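Local coordinates for protein transcriptional regulator (PDB 3QFI) that is of unproven function but is probably a regulator and belongs to the LytR-CpsA-Psr family of bacterial cell-envelope proteins, at residues Asp17-Phe22 against Ile50-Asn55; Thr44-Thr49 against Arg172-Val177; Asp63-Thr68 against Asp241-Val246; Gly122-Asp127 against Glu178-Lys183; Tyr235-Asp240 against Ser283-Asp288. All coordinates share one frame; numbering follows the deposited sequence.

Contact 1 of 5, residues Asp17-Phe22 against Ile50-Asn55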
# COMPACT_ATOMS: atom_id res chain seq x y z
N ASP A 17 -7.62 -13.02 -16.89
CA ASP A 17 -7.51 -14.23 -17.67
C ASP A 17 -6.43 -14.03 -18.75
O ASP A 17 -5.62 -14.91 -18.99
CB ASP A 17 -8.87 -14.56 -18.27
CG ASP A 17 -8.86 -15.80 -19.12
OD1 ASP A 17 -8.51 -15.70 -20.32
OD2 ASP A 17 -9.18 -16.89 -18.58
N ALA A 18 -6.41 -12.86 -19.38
CA ALA A 18 -5.40 -12.60 -20.42
C ALA A 18 -4.09 -12.04 -19.84
O ALA A 18 -3.26 -11.48 -20.56
CB ALA A 18 -5.97 -11.63 -21.47
N GLN A 19 -3.90 -12.23 -18.54
CA GLN A 19 -2.73 -11.76 -17.83
C GLN A 19 -2.45 -10.31 -18.22
O GLN A 19 -1.36 -9.92 -18.64
CB GLN A 19 -1.50 -12.64 -18.11
CG GLN A 19 -0.86 -12.42 -19.46
CD GLN A 19 0.63 -12.73 -19.45
OE1 GLN A 19 1.36 -12.32 -20.36
NE2 GLN A 19 1.09 -13.45 -18.42
N GLU A 20 -3.50 -9.52 -18.10
CA GLU A 20 -3.42 -8.12 -18.40
C GLU A 20 -2.95 -7.50 -17.09
O GLU A 20 -3.37 -7.92 -16.01
CB GLU A 20 -4.80 -7.64 -18.80
CG GLU A 20 -4.88 -6.27 -19.41
CD GLU A 20 -6.24 -6.04 -20.06
OE1 GLU A 20 -6.50 -6.66 -21.11
OE2 GLU A 20 -7.05 -5.26 -19.51
N PRO A 21 -2.03 -6.53 -17.17
CA PRO A 21 -1.48 -5.84 -16.00
C PRO A 21 -2.60 -5.27 -15.15
O PRO A 21 -3.54 -4.67 -15.68
CB PRO A 21 -0.62 -4.74 -16.62
CG PRO A 21 -0.18 -5.36 -17.93
CD PRO A 21 -1.46 -6.00 -18.42
N PHE A 22 -2.54 -5.45 -13.85
CA PHE A 22 -3.61 -4.92 -13.03
C PHE A 22 -3.04 -4.33 -11.75
O PHE A 22 -1.86 -4.50 -11.44
CB PHE A 22 -4.65 -6.01 -12.74
CG PHE A 22 -4.17 -7.05 -11.80
CD1 PHE A 22 -4.36 -6.91 -10.44
CD2 PHE A 22 -3.49 -8.16 -12.27
CE1 PHE A 22 -3.88 -7.86 -9.54
CE2 PHE A 22 -3.01 -9.13 -11.39
CZ PHE A 22 -3.21 -8.97 -10.01
N ILE A 50 0.82 -4.99 -10.76
CA ILE A 50 1.30 -6.26 -11.27
C ILE A 50 1.43 -6.11 -12.79
O ILE A 50 0.43 -5.94 -13.49
CB ILE A 50 0.30 -7.40 -10.92
CG1 ILE A 50 -0.11 -7.28 -9.44
CG2 ILE A 50 0.93 -8.78 -11.16
CD1 ILE A 50 1.05 -7.38 -8.47
N ASN A 51 2.67 -6.12 -13.28
CA ASN A 51 2.93 -6.00 -14.71
C ASN A 51 3.82 -7.12 -15.20
O ASN A 51 5.04 -7.01 -15.19
CB ASN A 51 3.60 -4.66 -15.04
CG ASN A 51 3.85 -4.50 -16.53
OD1 ASN A 51 2.92 -4.55 -17.35
ND2 ASN A 51 5.12 -4.32 -16.89
N PRO A 52 3.21 -8.23 -15.63
CA PRO A 52 3.98 -9.38 -16.12
C PRO A 52 4.74 -9.08 -17.41
O PRO A 52 5.74 -9.71 -17.69
CB PRO A 52 2.91 -10.46 -16.30
CG PRO A 52 1.69 -9.66 -16.67
CD PRO A 52 1.76 -8.50 -15.70
N LYS A 53 4.27 -8.11 -18.18
CA LYS A 53 4.94 -7.76 -19.43
C LYS A 53 6.35 -7.24 -19.17
O LYS A 53 7.15 -7.11 -20.09
CB LYS A 53 4.12 -6.71 -20.19
CG LYS A 53 2.67 -7.14 -20.47
CD LYS A 53 1.82 -5.97 -20.98
CE LYS A 53 0.39 -6.39 -21.27
NZ LYS A 53 -0.43 -5.26 -21.80
N GLU A 54 6.66 -6.93 -17.92
CA GLU A 54 7.99 -6.44 -17.60
C GLU A 54 8.50 -7.17 -16.38
O GLU A 54 9.46 -6.74 -15.74
CB GLU A 54 7.94 -4.94 -17.35
CG GLU A 54 9.29 -4.27 -17.39
CD GLU A 54 9.18 -2.77 -17.22
OE1 GLU A 54 8.68 -2.34 -16.15
OE2 GLU A 54 9.58 -2.04 -18.14
N ASN A 55 7.84 -8.28 -16.07
CA ASN A 55 8.20 -9.12 -14.95
C ASN A 55 8.51 -8.31 -13.70
O ASN A 55 9.62 -8.41 -13.18
CB ASN A 55 9.40 -9.98 -15.31
CG ASN A 55 9.17 -10.80 -16.56
OD1 ASN A 55 8.24 -11.62 -16.62
ND2 ASN A 55 10.00 -10.59 -17.57

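Contact 2 of 5, residues Thr44-Thr49 against Arg172-Val177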
# COMPACT_ATOMS: atom_id res chain seq x y z
N THR A 44 -2.81 1.80 7.49
CA THR A 44 -1.83 1.54 6.44
C THR A 44 -2.51 1.30 5.10
O THR A 44 -3.35 0.40 4.96
CB THR A 44 -0.97 0.31 6.79
OG1 THR A 44 -1.75 -0.88 6.65
CG2 THR A 44 -0.49 0.42 8.23
N THR A 45 -2.14 2.12 4.13
CA THR A 45 -2.70 2.07 2.79
C THR A 45 -1.58 1.93 1.78
O THR A 45 -0.67 2.76 1.74
CB THR A 45 -3.46 3.36 2.50
OG1 THR A 45 -4.50 3.50 3.47
CG2 THR A 45 -4.05 3.35 1.10
N MET A 46 -1.65 0.89 0.96
CA MET A 46 -0.62 0.65 -0.03
C MET A 46 -1.22 0.34 -1.41
O MET A 46 -2.40 -0.00 -1.52
CB MET A 46 0.24 -0.53 0.44
CG MET A 46 1.50 -0.81 -0.36
SD MET A 46 2.35 -2.34 0.19
CE MET A 46 2.75 -1.96 1.93
N VAL A 47 -0.41 0.48 -2.45
CA VAL A 47 -0.83 0.18 -3.81
C VAL A 47 0.24 -0.64 -4.50
O VAL A 47 1.43 -0.35 -4.39
CB VAL A 47 -1.07 1.45 -4.65
CG1 VAL A 47 -1.48 1.05 -6.06
CG2 VAL A 47 -2.16 2.31 -4.01
N VAL A 48 -0.20 -1.69 -5.20
CA VAL A 48 0.73 -2.57 -5.91
C VAL A 48 0.30 -2.71 -7.36
O VAL A 48 -0.89 -2.83 -7.65
CB VAL A 48 0.76 -3.98 -5.26
CG1 VAL A 48 1.64 -4.92 -6.08
CG2 VAL A 48 1.29 -3.89 -3.85
N THR A 49 1.26 -2.65 -8.28
CA THR A 49 0.96 -2.83 -9.70
C THR A 49 1.63 -4.11 -10.19
O THR A 49 2.83 -4.30 -10.03
CB THR A 49 1.43 -1.64 -10.58
OG1 THR A 49 2.83 -1.38 -10.36
CG2 THR A 49 0.62 -0.39 -10.27
N ARG A 172 9.14 -0.81 6.36
CA ARG A 172 8.97 -2.10 7.03
C ARG A 172 7.64 -2.77 6.65
O ARG A 172 7.57 -4.00 6.53
CB ARG A 172 9.03 -1.95 8.55
CG ARG A 172 10.43 -2.06 9.12
CD ARG A 172 10.47 -1.97 10.66
NE ARG A 172 10.30 -0.62 11.20
CZ ARG A 172 9.14 -0.10 11.62
NH1 ARG A 172 8.02 -0.82 11.55
NH2 ARG A 172 9.11 1.11 12.15
N GLN A 173 6.59 -1.99 6.46
CA GLN A 173 5.31 -2.56 6.09
C GLN A 173 5.38 -3.14 4.68
O GLN A 173 4.75 -4.16 4.39
CB GLN A 173 4.20 -1.52 6.17
CG GLN A 173 3.84 -1.18 7.60
CD GLN A 173 2.84 -0.05 7.71
OE1 GLN A 173 2.41 0.30 8.81
NE2 GLN A 173 2.48 0.55 6.57
N ARG A 174 6.18 -2.50 3.82
CA ARG A 174 6.33 -2.99 2.45
C ARG A 174 7.20 -4.24 2.42
O ARG A 174 7.03 -5.10 1.54
CB ARG A 174 6.96 -1.92 1.54
CG ARG A 174 6.19 -0.61 1.44
CD ARG A 174 6.64 0.23 0.23
NE ARG A 174 8.05 0.60 0.20
CZ ARG A 174 8.59 1.66 0.82
NH1 ARG A 174 7.83 2.48 1.54
NH2 ARG A 174 9.88 1.92 0.67
N GLU A 175 8.13 -4.34 3.36
CA GLU A 175 9.01 -5.50 3.40
C GLU A 175 8.17 -6.72 3.80
O GLU A 175 8.29 -7.79 3.20
CB GLU A 175 10.15 -5.27 4.39
CG GLU A 175 11.28 -6.27 4.25
CD GLU A 175 12.38 -6.10 5.29
OE1 GLU A 175 13.38 -6.84 5.21
OE2 GLU A 175 12.24 -5.22 6.17
N VAL A 176 7.31 -6.54 4.80
CA VAL A 176 6.44 -7.60 5.28
C VAL A 176 5.54 -8.10 4.15
O VAL A 176 5.55 -9.29 3.83
CB VAL A 176 5.57 -7.10 6.47
CG1 VAL A 176 4.49 -8.11 6.82
CG2 VAL A 176 6.47 -6.87 7.68
N VAL A 177 4.78 -7.20 3.54
CA VAL A 177 3.89 -7.60 2.44
C VAL A 177 4.67 -8.21 1.29
O VAL A 177 4.17 -9.09 0.59
CB VAL A 177 3.09 -6.39 1.90
CG1 VAL A 177 2.33 -6.78 0.63
CG2 VAL A 177 2.12 -5.89 2.97

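Contact 3 of 5, residues Asp63-Thr68 against Asp241-Val246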
# COMPACT_ATOMS: atom_id res chain seq x y z
N ASP A 63 1.28 7.84 2.61
CA ASP A 63 1.31 8.43 3.94
C ASP A 63 -0.10 8.92 4.28
O ASP A 63 -0.79 9.45 3.42
CB ASP A 63 2.29 9.61 3.98
CG ASP A 63 2.47 10.17 5.38
OD1 ASP A 63 1.49 10.66 5.99
OD2 ASP A 63 3.62 10.13 5.88
N ARG A 64 -0.52 8.72 5.53
CA ARG A 64 -1.84 9.12 5.97
C ARG A 64 -2.02 10.64 6.04
O ARG A 64 -3.14 11.15 6.00
CB ARG A 64 -2.14 8.52 7.36
CG ARG A 64 -1.26 9.05 8.50
CD ARG A 64 -1.58 8.37 9.85
NE ARG A 64 -1.25 6.94 9.80
CZ ARG A 64 -1.35 6.09 10.83
NH1 ARG A 64 -1.78 6.50 12.02
NH2 ARG A 64 -1.01 4.82 10.65
N ASP A 65 -0.92 11.36 6.14
CA ASP A 65 -1.02 12.81 6.23
C ASP A 65 -1.04 13.50 4.87
O ASP A 65 -1.04 14.72 4.78
CB ASP A 65 0.14 13.35 7.07
CG ASP A 65 0.14 12.78 8.48
OD1 ASP A 65 1.23 12.47 9.01
OD2 ASP A 65 -0.96 12.65 9.07
N ILE A 66 -1.06 12.73 3.79
CA ILE A 66 -1.08 13.35 2.49
C ILE A 66 -2.36 14.15 2.26
O ILE A 66 -3.47 13.68 2.55
CB ILE A 66 -0.86 12.31 1.38
CG1 ILE A 66 0.52 11.66 1.57
CG2 ILE A 66 -0.99 12.96 0.01
CD1 ILE A 66 0.95 10.72 0.48
N LEU A 67 -2.20 15.37 1.76
CA LEU A 67 -3.36 16.23 1.50
C LEU A 67 -3.83 16.03 0.07
O LEU A 67 -3.04 16.17 -0.86
CB LEU A 67 -3.00 17.69 1.73
CG LEU A 67 -4.11 18.72 1.68
CD1 LEU A 67 -5.08 18.50 2.85
CD2 LEU A 67 -3.50 20.11 1.75
N THR A 68 -5.11 15.70 -0.09
CA THR A 68 -5.68 15.49 -1.42
C THR A 68 -7.19 15.71 -1.43
O THR A 68 -7.79 16.07 -0.42
CB THR A 68 -5.42 14.05 -1.93
OG1 THR A 68 -5.74 13.09 -0.90
CG2 THR A 68 -3.98 13.89 -2.34
N ASP A 241 -3.53 24.09 12.70
CA ASP A 241 -2.76 23.48 13.78
C ASP A 241 -2.64 21.97 13.55
O ASP A 241 -2.20 21.23 14.44
CB ASP A 241 -3.39 23.76 15.15
CG ASP A 241 -3.56 25.27 15.43
OD1 ASP A 241 -2.91 26.09 14.74
OD2 ASP A 241 -4.34 25.62 16.35
N ILE A 242 -3.05 21.52 12.37
CA ILE A 242 -2.96 20.11 12.03
C ILE A 242 -1.83 19.92 11.04
O ILE A 242 -1.66 20.73 10.14
CB ILE A 242 -4.25 19.61 11.42
CG1 ILE A 242 -5.38 19.75 12.45
CG2 ILE A 242 -4.09 18.15 10.97
CD1 ILE A 242 -6.69 19.21 11.96
N TYR A 243 -1.06 18.85 11.21
CA TYR A 243 0.07 18.56 10.34
C TYR A 243 -0.33 17.82 9.06
O TYR A 243 -0.83 16.70 9.12
CB TYR A 243 1.11 17.72 11.08
CG TYR A 243 2.14 17.06 10.18
CD1 TYR A 243 3.24 17.76 9.71
CD2 TYR A 243 1.98 15.74 9.75
CE1 TYR A 243 4.16 17.16 8.84
CE2 TYR A 243 2.89 15.14 8.88
CZ TYR A 243 3.97 15.86 8.43
OH TYR A 243 4.86 15.25 7.58
N TYR A 244 -0.10 18.44 7.91
CA TYR A 244 -0.41 17.78 6.65
C TYR A 244 0.87 17.70 5.85
O TYR A 244 1.86 18.31 6.20
CB TYR A 244 -1.42 18.55 5.81
CG TYR A 244 -2.75 18.77 6.47
CD1 TYR A 244 -2.92 19.80 7.40
CD2 TYR A 244 -3.85 17.98 6.14
CE1 TYR A 244 -4.15 20.03 7.97
CE2 TYR A 244 -5.09 18.22 6.72
CZ TYR A 244 -5.23 19.25 7.63
OH TYR A 244 -6.45 19.50 8.21
N GLN A 245 0.82 16.93 4.78
CA GLN A 245 1.97 16.78 3.90
C GLN A 245 1.52 17.14 2.48
O GLN A 245 0.63 16.49 1.92
CB GLN A 245 2.49 15.34 3.96
CG GLN A 245 3.61 15.03 3.00
CD GLN A 245 4.11 13.61 3.16
OE1 GLN A 245 4.55 12.98 2.19
NE2 GLN A 245 4.05 13.09 4.39
N VAL A 246 2.11 18.19 1.92
CA VAL A 246 1.76 18.62 0.57
C VAL A 246 2.75 18.01 -0.39
O VAL A 246 3.95 18.29 -0.32
CB VAL A 246 1.81 20.14 0.40
CG1 VAL A 246 1.47 20.50 -1.04
CG2 VAL A 246 0.85 20.81 1.34

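Contact 4 of 5, residues Gly122-Asp127 against Glu178-Lys183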
# COMPACT_ATOMS: atom_id res chain seq x y z
N GLY A 122 3.59 -19.97 7.44
CA GLY A 122 4.78 -20.50 8.08
C GLY A 122 5.77 -19.44 8.50
O GLY A 122 6.93 -19.75 8.78
N GLY A 123 5.31 -18.19 8.54
CA GLY A 123 6.17 -17.10 8.96
C GLY A 123 6.98 -16.51 7.82
O GLY A 123 6.94 -16.99 6.69
N ILE A 124 7.74 -15.46 8.13
CA ILE A 124 8.54 -14.80 7.12
C ILE A 124 9.83 -14.27 7.70
O ILE A 124 9.87 -13.84 8.85
CB ILE A 124 7.78 -13.63 6.47
CG1 ILE A 124 7.43 -12.59 7.54
CG2 ILE A 124 6.52 -14.14 5.78
CD1 ILE A 124 6.74 -11.36 6.99
N GLU A 125 10.89 -14.29 6.90
CA GLU A 125 12.18 -13.77 7.36
C GLU A 125 12.45 -12.36 6.87
O GLU A 125 12.28 -12.04 5.69
CB GLU A 125 13.32 -14.71 6.93
CG GLU A 125 13.53 -15.86 7.91
CD GLU A 125 14.96 -16.37 7.94
OE1 GLU A 125 15.42 -16.92 6.92
OE2 GLU A 125 15.62 -16.22 8.99
N VAL A 126 12.87 -11.50 7.80
CA VAL A 126 13.19 -10.12 7.49
C VAL A 126 14.50 -9.75 8.17
O VAL A 126 15.01 -10.50 9.01
CB VAL A 126 12.11 -9.13 7.99
CG1 VAL A 126 10.75 -9.51 7.42
CG2 VAL A 126 12.08 -9.11 9.50
N ASP A 127 15.04 -8.59 7.81
CA ASP A 127 16.27 -8.09 8.41
C ASP A 127 15.97 -6.87 9.28
O ASP A 127 15.86 -5.75 8.77
CB ASP A 127 17.28 -7.71 7.33
CG ASP A 127 18.66 -7.43 7.89
OD1 ASP A 127 18.76 -6.63 8.85
OD2 ASP A 127 19.64 -8.00 7.37
N GLU A 178 5.91 -7.76 1.09
CA GLU A 178 6.71 -8.31 -0.00
C GLU A 178 7.06 -9.76 0.28
O GLU A 178 7.01 -10.62 -0.61
CB GLU A 178 7.99 -7.51 -0.17
CG GLU A 178 8.78 -7.92 -1.39
CD GLU A 178 10.19 -7.37 -1.36
OE1 GLU A 178 10.37 -6.18 -1.01
OE2 GLU A 178 11.13 -8.13 -1.71
N LYS A 179 7.43 -10.04 1.53
CA LYS A 179 7.79 -11.38 1.93
C LYS A 179 6.58 -12.29 1.91
O LYS A 179 6.67 -13.45 1.51
CB LYS A 179 8.42 -11.36 3.32
CG LYS A 179 9.76 -10.64 3.37
CD LYS A 179 10.70 -11.18 2.29
CE LYS A 179 12.11 -10.61 2.42
NZ LYS A 179 12.15 -9.13 2.52
N ILE A 180 5.43 -11.76 2.33
CA ILE A 180 4.20 -12.53 2.35
C ILE A 180 3.87 -12.95 0.92
O ILE A 180 3.85 -14.14 0.59
CB ILE A 180 3.02 -11.69 2.92
CG1 ILE A 180 3.26 -11.38 4.39
CG2 ILE A 180 1.71 -12.47 2.79
CD1 ILE A 180 3.30 -12.62 5.26
N VAL A 181 3.61 -11.97 0.08
CA VAL A 181 3.29 -12.22 -1.31
C VAL A 181 4.25 -13.19 -1.94
O VAL A 181 3.85 -14.09 -2.68
CB VAL A 181 3.33 -10.92 -2.10
CG1 VAL A 181 3.22 -11.22 -3.59
CG2 VAL A 181 2.20 -10.01 -1.64
N ARG A 182 5.53 -13.00 -1.65
CA ARG A 182 6.57 -13.85 -2.19
C ARG A 182 6.32 -15.31 -1.80
O ARG A 182 6.43 -16.21 -2.62
CB ARG A 182 7.93 -13.39 -1.68
CG ARG A 182 9.09 -13.79 -2.55
CD ARG A 182 9.51 -12.67 -3.48
NE ARG A 182 10.41 -13.15 -4.53
CZ ARG A 182 11.06 -12.37 -5.39
NH1 ARG A 182 11.85 -12.92 -6.30
NH2 ARG A 182 10.92 -11.05 -5.32
N LYS A 183 5.98 -15.51 -0.53
CA LYS A 183 5.70 -16.84 0.02
C LYS A 183 4.39 -17.40 -0.54
O LYS A 183 4.34 -18.53 -1.03
CB LYS A 183 5.60 -16.75 1.54
CG LYS A 183 5.62 -18.08 2.27
CD LYS A 183 7.00 -18.70 2.27
CE LYS A 183 8.04 -17.70 2.78
NZ LYS A 183 7.70 -17.19 4.12

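Contact 5 of 5, residues Tyr235-Asp240 against Ser283-Asp288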
# COMPACT_ATOMS: atom_id res chain seq x y z
N TYR A 235 6.18 17.62 1.21
CA TYR A 235 6.74 18.62 2.11
C TYR A 235 5.91 18.68 3.38
O TYR A 235 4.73 18.32 3.38
CB TYR A 235 6.72 20.00 1.45
CG TYR A 235 7.50 20.09 0.16
CD1 TYR A 235 8.90 20.07 0.16
CD2 TYR A 235 6.84 20.19 -1.07
CE1 TYR A 235 9.62 20.15 -1.03
CE2 TYR A 235 7.54 20.28 -2.27
CZ TYR A 235 8.94 20.25 -2.24
OH TYR A 235 9.64 20.31 -3.43
N SER A 236 6.52 19.15 4.46
CA SER A 236 5.83 19.28 5.73
C SER A 236 4.90 20.50 5.64
O SER A 236 5.24 21.49 4.99
CB SER A 236 6.84 19.51 6.85
OG SER A 236 8.15 19.18 6.42
N ALA A 237 3.74 20.44 6.30
CA ALA A 237 2.81 21.56 6.28
C ALA A 237 1.81 21.53 7.43
O ALA A 237 1.70 20.53 8.15
CB ALA A 237 2.06 21.62 4.95
N THR A 238 1.09 22.63 7.61
CA THR A 238 0.12 22.71 8.68
C THR A 238 -0.93 23.74 8.33
O THR A 238 -0.59 24.81 7.83
CB THR A 238 0.82 23.09 9.99
OG1 THR A 238 1.85 22.13 10.26
CG2 THR A 238 -0.17 23.07 11.14
N ILE A 239 -2.19 23.41 8.56
CA ILE A 239 -3.28 24.32 8.26
C ILE A 239 -3.90 24.87 9.54
O ILE A 239 -3.54 25.95 10.00
CB ILE A 239 -4.37 23.63 7.44
CG1 ILE A 239 -3.75 22.98 6.20
CG2 ILE A 239 -5.41 24.64 6.98
CD1 ILE A 239 -3.03 23.95 5.32
N ASP A 240 -4.84 24.13 10.10
CA ASP A 240 -5.48 24.56 11.34
C ASP A 240 -4.82 23.84 12.51
O ASP A 240 -5.47 23.07 13.22
CB ASP A 240 -6.99 24.27 11.30
CG ASP A 240 -7.33 22.84 10.86
OD1 ASP A 240 -8.48 22.40 11.11
OD2 ASP A 240 -6.46 22.17 10.25
N SER A 283 0.57 25.53 -1.04
CA SER A 283 1.99 25.70 -0.78
C SER A 283 2.24 26.71 0.35
O SER A 283 3.28 26.66 1.02
CB SER A 283 2.71 26.14 -2.06
OG SER A 283 2.36 27.47 -2.41
N TYR A 284 1.28 27.61 0.58
CA TYR A 284 1.40 28.63 1.64
C TYR A 284 1.44 27.97 3.02
O TYR A 284 1.68 28.63 4.03
CB TYR A 284 0.20 29.60 1.59
CG TYR A 284 -1.11 28.98 2.06
CD1 TYR A 284 -1.50 29.05 3.40
CD2 TYR A 284 -1.93 28.28 1.17
CE1 TYR A 284 -2.67 28.44 3.84
CE2 TYR A 284 -3.10 27.66 1.61
CZ TYR A 284 -3.47 27.75 2.93
OH TYR A 284 -4.63 27.15 3.35
N ALA A 285 1.16 26.67 3.07
CA ALA A 285 1.15 25.93 4.32
C ALA A 285 2.45 25.16 4.53
O ALA A 285 2.73 24.69 5.64
CB ALA A 285 -0.03 24.97 4.35
N VAL A 286 3.25 24.99 3.48
CA VAL A 286 4.50 24.27 3.62
C VAL A 286 5.33 24.96 4.71
O VAL A 286 5.33 26.19 4.79
CB VAL A 286 5.32 24.28 2.31
CG1 VAL A 286 6.65 23.60 2.53
CG2 VAL A 286 4.56 23.59 1.19
N THR A 287 6.01 24.17 5.53
CA THR A 287 6.86 24.68 6.62
C THR A 287 8.35 24.43 6.31
O THR A 287 9.20 24.66 7.17
CB THR A 287 6.54 23.98 7.98
OG1 THR A 287 5.12 23.99 8.21
CG2 THR A 287 7.22 24.72 9.13
N ASP A 288 8.65 23.97 5.10
CA ASP A 288 10.05 23.72 4.71
C ASP A 288 10.69 25.00 4.18
O ASP A 288 11.16 25.04 3.04
CB ASP A 288 10.16 22.66 3.62
CG ASP A 288 11.61 22.37 3.25
OD1 ASP A 288 11.88 21.98 2.09
OD2 ASP A 288 12.47 22.52 4.14

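Contact 1 of 5, residues Asp17-Phe22 against Ile50-Asn55
One face of the F22 ring is taken by I50, whose CG1 stands over it in a CH-pi contact, 3.9 Å from the centroid and displaced toward the rim at CZ. At the ring edge, in its plane, lies the carbonyl O of E20, and Y220 meets the same ring edge-to-face. The ring reaches I50 because CG of F22 sits between the backbone N and the carbonyl carbon (chi1 71°), so the two side chains run alongside each other on the same side of the sheet. Beneath them, F22 and I50 form an antiparallel hydrogen-bonded pair. I50 N points almost along the C=O axis of F22 O, at 2.8 Å, whereas F22 N gives a more bent bond (139° at the hydrogen) to I50 O at 3.0 Å. That same I50 O also receives a CA-H...O contact from P21. Further out, the P21 ring is bordered by N51, whose OD1 lies 3.3 Å from P21 CG, and is crossed at about a right angle by the extended K53 chain, with K53 CE 3.4 Å from P21 CD. P52 CG meets the backbone O of Q19. Two backbone bonds thus start the pairing of strands 22-28 and 44-51, while beyond them the prolines, which have no N-H to give, continue the contact through carbon surfaces and the methylenes of a lysine.

Contact 2 of 5, residues Thr44-Thr49 against Arg172-Val177
M46 reaches from strand 44-51 toward helix 166-184, and its chain can be followed outward from CB. CG lies anti to the backbone N (chi1 -171°) and SD continues the extended line, so CB, CG and SD bridge the gap without closely touching the 172-177 segment. The bend at chi3, -61°, then lays CE against the helix. This methyl does all the close touching: it lies 3.7 Å from R174 CG, 3.9 Å from the backbone O of Q173 and 4.1 Å from V177 CG2, resting against Q173 and R174 and, one turn on, V177. R174 offers M46 its CG methylene, beside its CA, and then bends at chi3, and its NH1 is hydrogen-bonded to S61 OG on strand 56-62. Two residues earlier on the strand, T44 crosses the extended Q173 chain obliquely. T44 CG2, beside the backbone N, meets the amide end, with Q173 OE1 at 3.0 Å, and T44 CB lies 3.5 Å from Q173 NE2. The axes of strand 44-49 and of 172-177 come within 10.4 Å, their directions 56° apart, and M46 is the long side chain filling that separation. No hydrogen bond joins the two segments: carbon atoms of M46 and T44 are set against a methylene, a methyl and the Q173 amide, while S61 holds the R174 guanidinium and R169 NE bonds Q173 OE1 only weakly.

Contact 3 of 5, residues Asp63-Thr68 against Asp241-Val246
D63 CG lies anti to the backbone N (chi1 -174°), which turns OD1 back to the amide of D65: an Asx turn, with D63 OD1 accepting from D65 N through its anti lone pair. Q245, likewise anti at chi1 (175°) and extended beyond CG, brings NE2 to 3.3 Å from D63 OD2, carboxylate and amide planes 65° apart. The type I turn of D63-I66 presents D65 O to Q245 N at 2.9 Å, the donor standing above the carbonyl plane. Q245 O accepts a straighter hydrogen bond from L67 N at 3.0 Å, and I66 is bridged to Q245. D65 OD1 meets the Y243 ring edge at CE2, 3.1 Å away and in its plane, while D65 OD2 forms a salt bridge with K78. L67 CD1 packs obliquely on Y244 CD2 at 3.6 Å. Q245 N and O are thus both bonded, within the turn and just after it, while K78, also hydrogen-bonded through NZ to Y243 O and in cation-pi contact with Y244, probably offsets the D65 charge.

Contact 4 of 5, residues Gly122-Asp127 against Glu178-Lys183
Apolar packing centres on I124. Its CG1 takes the crowded position between backbone N and carbonyl carbon (chi1 60°), leaving CG2 to touch I180 CD1 at 3.6 Å, while I124 CB lies 3.9 Å from K179 CB. The I124 CD1 methyl touches both K179 CB and I180 CD1. Lysine methylenes add to this: K179, bent at chi2 and chi4, runs along the backbone of E125, its CE 3.6 Å from E125 O, and its CG approaches V126 CG1. The polar approach belongs to K183, whose chain curls at chi2, chi3 and chi4 and brings NZ 2.7 Å from G123 O and 3.7 Å from I124 CG2. G122, with positive phi, ends the preceding helix in a Schellman motif, and the chain then enters strand 124-128. This strand, paired antiparallel with 145-147, packs against helix 166-184 (segments 124-127 and 178-183 at 146°, axes 8.5 Å apart at closest), while V181 meets F224 and E178 and R182 touch strand 227-230.

Contact 5 of 5, residues Tyr235-Asp240 against Ser283-Asp288
S236 O is held by one hydrogen bond and one CA-H...O contact: T287 N donates to it at 2.8 Å, nearly straight at 161° but from above the carbonyl plane, and V286 CA lies 3.2 Å away. A second carbonyl, A285 O, is approached in the same way, by T238 N at 3.3 Å and by A237 CA at 3.2 Å. These four contacts bridge A237 to V286, CA atoms 4.2 Å apart. Methyl groups fill in around them. A285 CB touches I239 CD1 at 3.3 Å and A237 CB at 4.0 Å, whereas V286 CG1 packs on Y235 CB at 3.8 Å. T238 OG1 turns back onto A237 O within its own strand. Y235 OH is hydrogen-bonded to D248, which ties that ring beyond the contact. Strand 234-238 pairs antiparallel with 243-247, and the chain after helix 269-280 adds a single bridge, at V286, to strand 234-238 near the surface, close to the last modelled residue.

Contacts 1 and 2 share strand 44-51 of the six-stranded mixed sheet, contact 1 at its far end and contact 2 on its earlier part, centres about 19 Å apart. Helix 166-184 continues from contact 2 into contact 4, centres about 12 Å apart, where V176 packs on I124, so one helix lies between the main sheet and the small sheet of strand 124-128. Contacts 3 and 5, centres about 9 Å apart, meet through paired strands 234-238 and 243-247, across the chain's centre from contacts 1 and 4. Along the chain contacts 1 and 2 cross, as do 3 and 5; contact 1 closes before contact 3 opens. Contact 3 joins parts 173 residues apart, enclosing contact 4, and contact 5 brings the last modelled residues to the same two-stranded sheet.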